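Local coordinates for protein transcriptional regulator, IclR family (Ruegeria sp. TM1040, PDB 3R4K) that probably binds DNA as a dimer to regulate transcription, with an effector-binding-type C-terminal domain, as expected of an IclR family regulator, at residues 142-147 against 179-184; 136-141 against 198-203; 89-94 against 112-117; 97-102 against 215-220; 10-15 against 60-65. All coordinates share one frame; numbering follows the deposited sequence. Where two conformers were deposited one is given.

Following the chain from the N terminus, contact 5 closes first, joining the end of helix 4-12 to strand 59-62 within the DNA-binding domain. The remaining four contacts lie in the C-terminal domain. Contact 3 brings strand 107-114 and its exit loop back to helix 79-94. Before it closes, contact 4 opens on strand 97-104, so the two loops cross; contact 4 ends far along the chain, on strand 210-219. Inside that long loop, contact 2 seats helix 137-143 on strand 196-204, and within contact 2 in turn, contact 1 joins the end of the same helix to helix 170-183. Contacts 2, 3 and 4 share one six-stranded sheet, while contact 5 stands apart.

Contact 1: residues 142-147 against 179-184; sequences VLAYSE and EVRRTG
Tyr-145 and Arg-181 both set CG beside the backbone N, anti to the carbonyl carbon (chi1 -69° and -77°). The tyrosine ring lies against the last turn of helix 170-183, with Tyr-145 CZ 3.8 Å from Arg-181 CA, and the arginine chain, extended from CG to NE, runs back past Ala-144. Tyr-145 OH gives a weak hydrogen bond to Arg-181 O at 2.8 Å. Tyr-145 OH also stands 3.7 Å from Gly-184 CA, where the chain leaves the helix with positive phi. Beyond the contact the phenol ring makes an edge-to-face meeting with Phe-204.

Next to it, the methyl group of Ala-144 sits against both branches of Val-180, with Ala-144 CB 3.5 Å from Val-180 CG1 and 3.7 Å from Val-180 CG2. The arginine crosses Ala-144 O in such a way that this oxygen lies over one face of the guanidinium. Ala-144 O and Arg-181 NE are close, but the angle is too poor for a hydrogen bond. Arg-181 was modelled in two conformers, and this approach is therefore doubtful in detail. The chemistry implies a joint held by apolar packing of the Ala-144 methyl on Val-180 and by one weak phenol bond to the end of the helix.

Contact 2: residues 136-141 against 198-203; sequences TASGLA and SHAVPI
Ala-137 and Ala-141 look down on strand 198-203 from helix 137-141, whose axis runs at 29° to the strand direction and comes as near as 6.9 Å. Such a close approach rests on small side chains. Ala-200 CB points up between the two helix alanines and presses on the backbone, 3.5 Å from Ala-137 C and equally near Ser-138 N. Methyl also meets methyl here, Ala-137 CB to Ala-200 CB at 3.7 Å. On the N-terminal side, Ala-137 CB touches Ser-198 CB at 4.0 Å.

The helix covers one face of the antiparallel sheet in the profilin-like, GAF-related C-terminal domain. His-199 and Val-201 turn to the other face, where they pack on helix 225-245. Further along, Ala-141 CB lies over the peptide link from Val-201 to Pro-202, and Ala-141 O meets Pro-202 CB at 3.8 Å. Pro-202 also carries the ring of Tyr-145.

The first turn of the helix is fixed by an N-cap: Thr-136 OG1 accepts from Gly-139 N at 2.8 Å. The same hydroxyl is hydrogen-bonded to Thr-132 O, which ties the cap to the chain leading into the helix.

Contact 3: residues 89-94 against 112-117; sequences ELSEDT and SHAYSS
Glu-92 and Ser-117 meet in a two-pronged arrangement that depends on how each side chain is turned. The glutamate places CG beside its own backbone N and then bends at the second torsion (chi2 -45°), which swings CD toward the incoming loop. Ser-117 holds OG between its backbone N and carbonyl carbon (chi1 65°), where the hydroxyl and the N-H can address the same carboxylate. Ser-117 N donates to Glu-92 OE1 at 2.9 Å in a fairly straight bond (162°), and Ser-117 OG donates to Glu-92 OE2 at 2.7 Å. Each oxygen uses its syn lone pair, so both bonds come to the carboxylate from the side where its two oxygens face one another.

One residue earlier, Ser-116 takes a different conformation, with OG anti to the backbone N. Ser-116 OG gives a hydrogen bond to Ser-91 O at 3.0 Å, arriving from above the carbonyl plane. This hydroxyl is also bonded to Arg-118 N in the loop.

Ser-91 faces the strand end more directly. Ser-91 CB lies 3.9 Å from Ser-116 N, against the peptide that follows Tyr-115, and Ser-91 OG comes within 3.7 Å of Ala-114 CB. The polar partners of this buried hydroxyl are elsewhere: Thr-98 OG1 and Glu-96 O. The arrangement is that of a helix lying on an antiparallel hairpin, here helix 79-94 on strands 97-104 and 107-114, as in the profilin-like, GAF-related domain of IclR regulators.

Contact 4: residues 97-102 against 215-220; sequences TTHLSL and AVAAPT
Ala-215 puts its methyl group over one face of the His-99 imidazole, displaced toward the rim, and this marks the tight end of the strand pair. The CH-pi contact runs 3.9 Å from Ala-215 CB to the centroid of the His-99 ring. His-99 CG lies between the backbone N and the carbonyl carbon (chi1 61°), on the side of the neighbouring strand; the ring then turns a face to the methyl. The two residues form a hydrogen-bonded antiparallel pair with both bonds intact: Ala-215 N to His-99 O is 2.8 Å, and His-99 N to Ala-215 O is 2.9 Å.

These are adjacent central strands of the six-stranded antiparallel sheet in the profilin-like domain, 97-104 and 210-219, far apart in sequence. His-99 and Ala-215 face helix 137-143, both touching Ser-138. On the other face Thr-98 and Val-216 lie side by side, CG2 of Thr-98 to CG2 of Val-216 at 3.8 Å, and both rest on Leu-90 of helix 79-94. Besides Ser-91, the Thr-98 hydroxyl is hydrogen-bonded to Leu-87 O.

At Thr-97 the pairing slackens. Ala-217 N still donates to Thr-97 O at 2.8 Å, but the return bond from Thr-97 N to Ala-217 O is weak, at 3.4 Å. A water joins in, accepting from Thr-97 N at 3.0 Å and donating to Ala-217 O. The side-chain hydroxyl of Thr-97 is hydrogen-bonded to Val-123 O.

Contact 5: residues 10-15 against 60-65; sequences TLLTYF and YRLGPQ
In the winged helix-turn-helix domain, Leu-12, near the end of the first helix, and Phe-15, in the turn that follows it, pack on Tyr-60 and Leu-62 of strand 59-62, one of the strands of the wing. The Phe-15 ring enters edge first. Phe-15 CE1 comes 3.3 Å from Tyr-60 O, which lies near the plane of the ring. Beside it, Phe-15 CZ touches Tyr-60 CB at 4.2 Å, while the rest of the tyrosine leads away to Tyr-39 and Met-42 on helix 35-47.

Leu-62 fills in from the other end with its two branches. Leu-62 CD1 meets Phe-15 CB at 4.1 Å, and Leu-62 CD2 meets Leu-12 CD2 at 3.9 Å, the leucine side chains crossing obliquely. No hydrogen bond links the two segments.

The second subunit comes in here as well: Arg-68 of that chain is hydrogen-bonded to both Leu-12 O and Phe-15 O, and its Leu-69 and Leu-72 pack on Leu-12 and Leu-62. This joining of first helix and wing strand is typical of the hydrophobic core of a winged helix-turn-helix domain.

Contact 1: residues 142-147 against 179-184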
# COMPACT_ATOMS: atom_id res chain seq x y z
N VAL A 142 -2.32 -18.68 -10.41
CA VAL A 142 -2.91 -17.34 -10.50
C VAL A 142 -4.36 -17.44 -10.98
O VAL A 142 -5.22 -16.78 -10.42
CB VAL A 142 -2.06 -16.38 -11.40
CG1 VAL A 142 -2.77 -15.04 -11.63
CG2 VAL A 142 -0.68 -16.14 -10.80
N LEU A 143 -4.64 -18.26 -12.01
CA LEU A 143 -5.98 -18.46 -12.57
C LEU A 143 -6.94 -19.05 -11.53
O LEU A 143 -8.08 -18.62 -11.44
CB LEU A 143 -5.90 -19.40 -13.78
CG LEU A 143 -6.79 -19.07 -14.97
CD1 LEU A 143 -6.62 -17.61 -15.41
CD2 LEU A 143 -6.51 -20.00 -16.12
N ALA A 144 -6.45 -19.99 -10.72
CA ALA A 144 -7.24 -20.67 -9.71
C ALA A 144 -7.78 -19.73 -8.62
O ALA A 144 -8.80 -20.04 -8.00
CB ALA A 144 -6.42 -21.77 -9.07
N TYR A 145 -7.13 -18.57 -8.42
CA TYR A 145 -7.54 -17.61 -7.41
C TYR A 145 -7.92 -16.25 -8.00
O TYR A 145 -8.01 -15.25 -7.28
CB TYR A 145 -6.46 -17.48 -6.34
CG TYR A 145 -6.35 -18.76 -5.53
CD1 TYR A 145 -7.26 -19.04 -4.53
CD2 TYR A 145 -5.39 -19.72 -5.83
CE1 TYR A 145 -7.18 -20.21 -3.79
CE2 TYR A 145 -5.30 -20.91 -5.10
CZ TYR A 145 -6.20 -21.14 -4.07
OH TYR A 145 -6.11 -22.28 -3.32
N SER A 146 -8.22 -16.25 -9.31
CA SER A 146 -8.67 -15.09 -10.06
C SER A 146 -10.22 -15.07 -10.10
O SER A 146 -10.87 -16.07 -9.77
CB SER A 146 -8.09 -15.10 -11.46
OG SER A 146 -6.77 -14.58 -11.46
N GLU A 147 -10.80 -13.91 -10.48
CA GLU A 147 -12.25 -13.74 -10.58
C GLU A 147 -12.84 -14.66 -11.66
O GLU A 147 -12.22 -14.81 -12.72
CB GLU A 147 -12.62 -12.28 -10.88
CG GLU A 147 -12.72 -11.38 -9.66
CD GLU A 147 -13.62 -11.86 -8.53
OE1 GLU A 147 -14.86 -11.88 -8.70
OE2 GLU A 147 -13.06 -12.21 -7.46
N GLU A 179 -8.56 -28.30 -8.77
CA GLU A 179 -7.64 -29.09 -7.96
C GLU A 179 -6.60 -28.18 -7.25
O GLU A 179 -6.25 -28.44 -6.10
CB GLU A 179 -6.95 -30.18 -8.83
CG GLU A 179 -6.32 -31.33 -8.03
CD GLU A 179 -7.12 -32.11 -7.00
OE1 GLU A 179 -8.36 -31.95 -6.90
OE2 GLU A 179 -6.48 -32.89 -6.27
N VAL A 180 -6.15 -27.10 -7.94
CA VAL A 180 -5.18 -26.12 -7.41
C VAL A 180 -5.87 -25.29 -6.30
O VAL A 180 -5.26 -25.07 -5.25
CB VAL A 180 -4.42 -25.27 -8.47
CG1 VAL A 180 -5.15 -25.01 -9.76
CG2 VAL A 180 -3.77 -24.01 -7.89
N ARG A 181 -7.15 -24.87 -6.53
CA ARG A 181 -7.99 -24.13 -5.57
C ARG A 181 -8.10 -24.91 -4.26
O ARG A 181 -8.04 -24.34 -3.18
CB ARG A 181 -9.40 -23.91 -6.16
CG ARG A 181 -9.52 -22.81 -7.20
CD ARG A 181 -10.97 -22.49 -7.57
NE ARG A 181 -11.07 -21.57 -8.71
CZ ARG A 181 -11.77 -20.44 -8.72
NH1 ARG A 181 -12.45 -20.06 -7.65
NH2 ARG A 181 -11.78 -19.67 -9.80
N ARG A 182 -8.27 -26.23 -4.39
CA ARG A 182 -8.46 -27.19 -3.32
C ARG A 182 -7.18 -27.48 -2.51
O ARG A 182 -7.26 -27.62 -1.28
CB ARG A 182 -8.98 -28.50 -3.94
CG ARG A 182 -9.76 -29.39 -2.98
CD ARG A 182 -10.05 -30.76 -3.58
NE ARG A 182 -8.84 -31.52 -3.91
CZ ARG A 182 -8.17 -32.29 -3.05
NH1 ARG A 182 -8.57 -32.40 -1.79
NH2 ARG A 182 -7.08 -32.94 -3.45
N THR A 183 -6.02 -27.60 -3.18
CA THR A 183 -4.75 -27.97 -2.55
C THR A 183 -3.80 -26.79 -2.28
O THR A 183 -2.88 -26.94 -1.48
CB THR A 183 -4.03 -29.03 -3.41
OG1 THR A 183 -3.67 -28.45 -4.67
CG2 THR A 183 -4.86 -30.29 -3.61
N GLY A 184 -4.03 -25.66 -2.94
CA GLY A 184 -3.21 -24.46 -2.77
C GLY A 184 -1.86 -24.51 -3.47
O GLY A 184 -0.99 -23.66 -3.20

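Contact 2: residues 136-141 against 198-203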
# COMPACT_ATOMS: atom_id res chain seq x y z
N THR A 136 1.53 -22.93 -17.73
CA THR A 136 2.54 -22.88 -16.65
C THR A 136 1.87 -23.19 -15.31
O THR A 136 0.68 -22.91 -15.15
CB THR A 136 3.25 -21.49 -16.59
OG1 THR A 136 2.32 -20.47 -16.25
CG2 THR A 136 3.97 -21.12 -17.86
N ALA A 137 2.65 -23.70 -14.35
CA ALA A 137 2.18 -23.94 -12.98
C ALA A 137 1.83 -22.58 -12.35
O ALA A 137 0.80 -22.46 -11.70
CB ALA A 137 3.24 -24.67 -12.17
N SER A 138 2.68 -21.55 -12.61
CA SER A 138 2.49 -20.17 -12.14
C SER A 138 1.17 -19.60 -12.64
O SER A 138 0.40 -19.06 -11.84
CB SER A 138 3.66 -19.28 -12.56
OG SER A 138 4.89 -19.81 -12.11
N GLY A 139 0.89 -19.79 -13.93
CA GLY A 139 -0.35 -19.35 -14.57
C GLY A 139 -1.58 -20.01 -13.99
O GLY A 139 -2.59 -19.34 -13.74
N LEU A 140 -1.50 -21.34 -13.73
CA LEU A 140 -2.61 -22.12 -13.15
C LEU A 140 -2.86 -21.69 -11.70
O LEU A 140 -4.02 -21.58 -11.31
CB LEU A 140 -2.36 -23.64 -13.25
CG LEU A 140 -2.37 -24.22 -14.66
CD1 LEU A 140 -1.64 -25.55 -14.71
CD2 LEU A 140 -3.78 -24.36 -15.22
N ALA A 141 -1.78 -21.43 -10.93
CA ALA A 141 -1.86 -20.96 -9.54
C ALA A 141 -2.60 -19.61 -9.46
O ALA A 141 -3.43 -19.43 -8.58
CB ALA A 141 -0.45 -20.84 -8.94
N SER A 198 7.42 -27.98 -13.26
CA SER A 198 7.27 -26.86 -12.36
C SER A 198 6.18 -27.07 -11.29
O SER A 198 5.20 -27.78 -11.51
CB SER A 198 6.98 -25.57 -13.13
OG SER A 198 6.78 -25.73 -14.53
N HIS A 199 6.40 -26.45 -10.12
CA HIS A 199 5.53 -26.38 -8.94
C HIS A 199 5.31 -24.92 -8.64
O HIS A 199 6.28 -24.16 -8.65
CB HIS A 199 6.19 -27.06 -7.73
CG HIS A 199 6.25 -28.55 -7.78
ND1 HIS A 199 7.21 -29.20 -8.53
CD2 HIS A 199 5.53 -29.46 -7.09
CE1 HIS A 199 7.02 -30.49 -8.32
NE2 HIS A 199 6.01 -30.69 -7.46
N ALA A 200 4.07 -24.50 -8.35
CA ALA A 200 3.81 -23.09 -8.03
C ALA A 200 2.70 -22.91 -7.02
O ALA A 200 1.76 -23.70 -6.97
CB ALA A 200 3.48 -22.31 -9.29
N VAL A 201 2.84 -21.86 -6.22
CA VAL A 201 1.87 -21.44 -5.20
C VAL A 201 1.47 -19.99 -5.48
O VAL A 201 2.32 -19.21 -5.92
CB VAL A 201 2.38 -21.63 -3.73
CG1 VAL A 201 2.52 -23.10 -3.36
CG2 VAL A 201 3.68 -20.86 -3.45
N PRO A 202 0.21 -19.59 -5.22
CA PRO A 202 -0.15 -18.19 -5.44
C PRO A 202 0.38 -17.27 -4.32
O PRO A 202 0.60 -17.72 -3.20
CB PRO A 202 -1.67 -18.22 -5.44
CG PRO A 202 -2.01 -19.36 -4.50
CD PRO A 202 -0.93 -20.37 -4.68
N ILE A 203 0.63 -16.00 -4.66
CA ILE A 203 1.06 -14.96 -3.74
C ILE A 203 -0.09 -13.99 -3.66
O ILE A 203 -0.65 -13.59 -4.70
CB ILE A 203 2.41 -14.29 -4.17
CG1 ILE A 203 3.55 -15.33 -4.28
CG2 ILE A 203 2.81 -13.13 -3.23
CD1 ILE A 203 3.93 -16.15 -2.95

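Contact 3: residues 89-94 against 112-117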
# COMPACT_ATOMS: atom_id res chain seq x y z
N GLU A 89 16.91 -18.70 -0.85
CA GLU A 89 16.74 -19.77 0.13
C GLU A 89 16.01 -20.97 -0.45
O GLU A 89 16.46 -22.09 -0.25
CB GLU A 89 16.03 -19.26 1.39
CG GLU A 89 16.93 -18.43 2.28
CD GLU A 89 16.31 -17.79 3.50
OE1 GLU A 89 15.06 -17.80 3.63
OE2 GLU A 89 17.09 -17.28 4.33
N LEU A 90 14.93 -20.74 -1.22
CA LEU A 90 14.17 -21.83 -1.86
C LEU A 90 15.02 -22.57 -2.90
O LEU A 90 14.95 -23.80 -2.97
CB LEU A 90 12.87 -21.30 -2.48
CG LEU A 90 11.85 -22.34 -2.94
CD1 LEU A 90 11.50 -23.33 -1.83
CD2 LEU A 90 10.61 -21.68 -3.48
N SER A 91 15.85 -21.83 -3.67
CA SER A 91 16.74 -22.43 -4.67
C SER A 91 17.78 -23.30 -4.00
O SER A 91 18.14 -24.33 -4.54
CB SER A 91 17.43 -21.37 -5.52
OG SER A 91 16.56 -20.94 -6.55
N GLU A 92 18.23 -22.92 -2.80
CA GLU A 92 19.22 -23.69 -2.06
C GLU A 92 18.61 -24.93 -1.44
O GLU A 92 19.24 -25.98 -1.46
CB GLU A 92 19.91 -22.82 -1.00
CG GLU A 92 21.01 -21.94 -1.61
CD GLU A 92 21.96 -22.59 -2.62
OE1 GLU A 92 21.74 -22.40 -3.84
OE2 GLU A 92 22.92 -23.28 -2.19
N ASP A 93 17.37 -24.83 -0.96
CA ASP A 93 16.66 -25.94 -0.33
C ASP A 93 16.22 -27.01 -1.34
O ASP A 93 16.27 -28.21 -1.03
CB ASP A 93 15.44 -25.42 0.44
CG ASP A 93 15.78 -24.62 1.69
OD1 ASP A 93 16.89 -24.81 2.24
OD2 ASP A 93 14.91 -23.83 2.14
N THR A 94 15.80 -26.60 -2.55
CA THR A 94 15.30 -27.50 -3.59
C THR A 94 16.38 -27.92 -4.59
O THR A 94 16.22 -28.94 -5.28
CB THR A 94 14.15 -26.84 -4.35
OG1 THR A 94 14.63 -25.66 -5.00
CG2 THR A 94 12.97 -26.50 -3.44
N SER A 112 11.55 -11.83 -11.23
CA SER A 112 12.72 -12.10 -10.40
C SER A 112 12.91 -13.59 -10.32
O SER A 112 11.92 -14.33 -10.33
CB SER A 112 12.64 -11.45 -9.01
OG SER A 112 11.64 -12.00 -8.19
N HIS A 113 14.18 -14.04 -10.34
CA HIS A 113 14.51 -15.46 -10.26
C HIS A 113 15.81 -15.66 -9.52
O HIS A 113 16.59 -14.71 -9.34
CB HIS A 113 14.58 -16.10 -11.67
CG HIS A 113 15.71 -15.59 -12.51
ND1 HIS A 113 15.53 -14.52 -13.38
CD2 HIS A 113 17.00 -16.01 -12.58
CE1 HIS A 113 16.72 -14.33 -13.96
NE2 HIS A 113 17.64 -15.19 -13.50
N ALA A 114 16.07 -16.89 -9.12
CA ALA A 114 17.32 -17.31 -8.49
C ALA A 114 17.72 -18.69 -9.00
O ALA A 114 16.85 -19.51 -9.32
CB ALA A 114 17.19 -17.32 -6.98
N TYR A 115 19.04 -18.91 -9.13
CA TYR A 115 19.62 -20.19 -9.53
C TYR A 115 20.25 -20.84 -8.30
O TYR A 115 20.77 -20.15 -7.42
CB TYR A 115 20.67 -20.01 -10.65
CG TYR A 115 20.09 -19.49 -11.95
CD1 TYR A 115 19.07 -20.17 -12.61
CD2 TYR A 115 20.57 -18.32 -12.53
CE1 TYR A 115 18.53 -19.69 -13.80
CE2 TYR A 115 20.05 -17.84 -13.73
CZ TYR A 115 19.03 -18.53 -14.36
OH TYR A 115 18.52 -18.05 -15.54
N SER A 116 20.19 -22.17 -8.23
CA SER A 116 20.80 -22.89 -7.13
C SER A 116 22.28 -23.11 -7.36
O SER A 116 22.70 -23.22 -8.51
CB SER A 116 20.13 -24.24 -6.95
OG SER A 116 20.71 -24.94 -5.86
N SER A 117 23.06 -23.23 -6.29
CA SER A 117 24.49 -23.49 -6.39
C SER A 117 24.76 -24.97 -6.68
O SER A 117 25.80 -25.29 -7.26
CB SER A 117 25.20 -23.09 -5.09
OG SER A 117 24.81 -23.88 -3.98

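Contact 4: residues 97-102 against 215-220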
# COMPACT_ATOMS: atom_id res chain seq x y z
N THR A 97 15.83 -24.00 -9.89
CA THR A 97 15.57 -22.60 -10.23
C THR A 97 14.23 -22.18 -9.66
O THR A 97 13.24 -22.90 -9.82
CB THR A 97 15.60 -22.43 -11.76
OG1 THR A 97 16.90 -22.83 -12.22
CG2 THR A 97 15.27 -20.98 -12.22
N THR A 98 14.20 -21.03 -9.00
CA THR A 98 12.97 -20.48 -8.43
C THR A 98 12.66 -19.15 -9.11
O THR A 98 13.58 -18.46 -9.54
CB THR A 98 13.09 -20.35 -6.91
OG1 THR A 98 14.21 -19.52 -6.61
CG2 THR A 98 13.26 -21.70 -6.22
N HIS A 99 11.38 -18.80 -9.24
CA HIS A 99 11.02 -17.53 -9.85
C HIS A 99 9.69 -16.99 -9.35
O HIS A 99 8.78 -17.74 -9.00
CB HIS A 99 11.04 -17.57 -11.39
CG HIS A 99 10.10 -18.54 -12.03
ND1 HIS A 99 8.95 -18.11 -12.68
CD2 HIS A 99 10.22 -19.89 -12.17
CE1 HIS A 99 8.38 -19.21 -13.15
NE2 HIS A 99 9.11 -20.30 -12.88
N LEU A 100 9.61 -15.66 -9.28
CA LEU A 100 8.42 -14.92 -8.90
C LEU A 100 7.86 -14.25 -10.14
O LEU A 100 8.57 -13.54 -10.85
CB LEU A 100 8.71 -13.89 -7.78
CG LEU A 100 7.55 -12.97 -7.35
CD1 LEU A 100 6.40 -13.76 -6.68
CD2 LEU A 100 8.06 -11.81 -6.48
N SER A 101 6.59 -14.51 -10.41
CA SER A 101 5.90 -13.89 -11.54
C SER A 101 4.77 -13.03 -10.99
O SER A 101 4.15 -13.38 -9.96
CB SER A 101 5.41 -14.93 -12.54
OG SER A 101 4.54 -15.86 -11.92
N LEU A 102 4.55 -11.86 -11.61
CA LEU A 102 3.53 -10.93 -11.14
C LEU A 102 2.56 -10.56 -12.22
O LEU A 102 2.93 -10.47 -13.39
CB LEU A 102 4.16 -9.64 -10.58
CG LEU A 102 5.06 -9.75 -9.37
CD1 LEU A 102 5.79 -8.43 -9.14
CD2 LEU A 102 4.28 -10.14 -8.12
N ALA A 215 7.35 -19.91 -7.90
CA ALA A 215 7.52 -21.23 -8.51
C ALA A 215 8.90 -21.81 -8.40
O ALA A 215 9.88 -21.08 -8.20
CB ALA A 215 7.13 -21.16 -9.98
N VAL A 216 8.97 -23.15 -8.57
CA VAL A 216 10.19 -23.97 -8.61
C VAL A 216 10.17 -24.70 -9.96
O VAL A 216 9.26 -25.50 -10.18
CB VAL A 216 10.28 -24.95 -7.39
CG1 VAL A 216 11.45 -25.94 -7.54
CG2 VAL A 216 10.40 -24.17 -6.09
N ALA A 217 11.11 -24.38 -10.86
CA ALA A 217 11.25 -25.00 -12.19
C ALA A 217 12.39 -25.97 -12.17
O ALA A 217 13.52 -25.61 -11.84
CB ALA A 217 11.47 -23.94 -13.26
N ALA A 218 12.11 -27.22 -12.50
CA ALA A 218 13.13 -28.25 -12.48
C ALA A 218 13.15 -29.09 -13.75
O ALA A 218 12.11 -29.25 -14.38
CB ALA A 218 12.89 -29.15 -11.29
N PRO A 219 14.29 -29.69 -14.13
CA PRO A 219 14.26 -30.63 -15.25
C PRO A 219 13.47 -31.88 -14.86
O PRO A 219 13.55 -32.33 -13.71
CB PRO A 219 15.74 -30.97 -15.47
CG PRO A 219 16.51 -30.02 -14.63
CD PRO A 219 15.63 -29.66 -13.51
N THR A 220 12.71 -32.42 -15.79
CA THR A 220 11.94 -33.64 -15.56
C THR A 220 12.86 -34.78 -15.07
O THR A 220 12.50 -35.48 -14.13
CB THR A 220 11.18 -33.99 -16.83
OG1 THR A 220 10.24 -32.94 -17.07
CG2 THR A 220 10.44 -35.30 -16.74
O HOH W 1 16.28 -25.87 -12.20

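Contact 5: residues 10-15 against 60-65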
# COMPACT_ATOMS: atom_id res chain seq x y z
N THR A 10 -1.00 -6.53 20.07
CA THR A 10 -1.68 -7.83 19.94
C THR A 10 -3.16 -7.61 19.62
O THR A 10 -3.74 -8.39 18.87
CB THR A 10 -1.50 -8.64 21.23
OG1 THR A 10 -0.11 -8.89 21.43
CG2 THR A 10 -2.22 -9.96 21.21
N LEU A 11 -3.77 -6.53 20.18
CA LEU A 11 -5.18 -6.20 19.97
C LEU A 11 -5.48 -5.97 18.48
O LEU A 11 -6.55 -6.36 18.01
CB LEU A 11 -5.62 -4.98 20.81
CG LEU A 11 -5.67 -5.18 22.34
CD1 LEU A 11 -5.90 -3.85 23.06
CD2 LEU A 11 -6.76 -6.15 22.73
N LEU A 12 -4.50 -5.39 17.74
CA LEU A 12 -4.61 -5.08 16.32
C LEU A 12 -4.67 -6.35 15.45
O LEU A 12 -5.23 -6.29 14.36
CB LEU A 12 -3.44 -4.20 15.84
CG LEU A 12 -3.30 -2.83 16.45
CD1 LEU A 12 -2.13 -2.13 15.86
CD2 LEU A 12 -4.56 -2.00 16.23
N THR A 13 -4.08 -7.46 15.95
CA THR A 13 -4.02 -8.74 15.22
C THR A 13 -5.41 -9.38 15.05
O THR A 13 -5.59 -10.19 14.15
CB THR A 13 -3.03 -9.74 15.89
OG1 THR A 13 -3.59 -10.29 17.09
CG2 THR A 13 -1.65 -9.15 16.16
N TYR A 14 -6.38 -9.01 15.91
CA TYR A 14 -7.73 -9.56 15.88
C TYR A 14 -8.56 -9.01 14.71
O TYR A 14 -9.54 -9.64 14.33
CB TYR A 14 -8.43 -9.34 17.23
CG TYR A 14 -7.71 -10.07 18.35
CD1 TYR A 14 -7.62 -11.46 18.35
CD2 TYR A 14 -7.07 -9.37 19.36
CE1 TYR A 14 -6.93 -12.14 19.35
CE2 TYR A 14 -6.38 -10.04 20.38
CZ TYR A 14 -6.31 -11.42 20.36
OH TYR A 14 -5.64 -12.12 21.35
N PHE A 15 -8.15 -7.87 14.14
CA PHE A 15 -8.76 -7.28 12.96
C PHE A 15 -8.31 -8.05 11.74
O PHE A 15 -7.12 -8.35 11.62
CB PHE A 15 -8.37 -5.81 12.82
CG PHE A 15 -9.03 -4.90 13.81
CD1 PHE A 15 -10.32 -4.41 13.59
CD2 PHE A 15 -8.37 -4.50 14.97
CE1 PHE A 15 -10.93 -3.58 14.51
CE2 PHE A 15 -8.98 -3.65 15.89
CZ PHE A 15 -10.26 -3.20 15.66
N TYR A 60 -14.67 -0.44 17.51
CA TYR A 60 -13.44 0.12 16.96
C TYR A 60 -13.16 -0.44 15.60
O TYR A 60 -13.49 -1.59 15.31
CB TYR A 60 -12.24 -0.17 17.86
CG TYR A 60 -12.34 0.30 19.29
CD1 TYR A 60 -11.96 1.59 19.66
CD2 TYR A 60 -12.71 -0.58 20.31
CE1 TYR A 60 -11.99 2.01 20.98
CE2 TYR A 60 -12.74 -0.17 21.64
CZ TYR A 60 -12.37 1.12 21.97
OH TYR A 60 -12.39 1.52 23.28
N ARG A 61 -12.52 0.37 14.77
CA ARG A 61 -12.02 -0.01 13.46
C ARG A 61 -10.63 0.59 13.33
O ARG A 61 -10.25 1.45 14.14
CB ARG A 61 -12.96 0.41 12.33
CG ARG A 61 -13.06 1.90 12.12
CD ARG A 61 -14.00 2.19 10.98
NE ARG A 61 -13.90 3.58 10.56
CZ ARG A 61 -14.72 4.15 9.69
NH1 ARG A 61 -15.73 3.46 9.16
NH2 ARG A 61 -14.56 5.42 9.35
N LEU A 62 -9.86 0.12 12.35
CA LEU A 62 -8.51 0.63 12.14
C LEU A 62 -8.53 2.10 11.71
O LEU A 62 -9.48 2.56 11.08
CB LEU A 62 -7.72 -0.26 11.18
CG LEU A 62 -7.30 -1.60 11.81
CD1 LEU A 62 -6.94 -2.55 10.79
CD2 LEU A 62 -6.09 -1.43 12.74
N GLY A 63 -7.52 2.83 12.17
CA GLY A 63 -7.34 4.27 11.96
C GLY A 63 -6.58 4.67 10.71
O GLY A 63 -5.94 3.85 10.04
N PRO A 64 -6.58 5.98 10.38
CA PRO A 64 -5.95 6.42 9.11
C PRO A 64 -4.44 6.59 9.10
O PRO A 64 -3.86 6.68 8.02
CB PRO A 64 -6.60 7.77 8.86
CG PRO A 64 -6.94 8.29 10.23
CD PRO A 64 -7.30 7.09 11.05
N GLN A 65 -3.80 6.70 10.27
CA GLN A 65 -2.34 6.96 10.33
C GLN A 65 -1.42 5.80 9.86
O GLN A 65 -0.23 6.05 9.65
CB GLN A 65 -1.92 7.49 11.70
CG GLN A 65 -2.44 8.93 11.87
CD GLN A 65 -1.65 9.79 12.79
OE1 GLN A 65 -2.21 10.34 13.75
NE2 GLN A 65 -0.37 10.01 12.49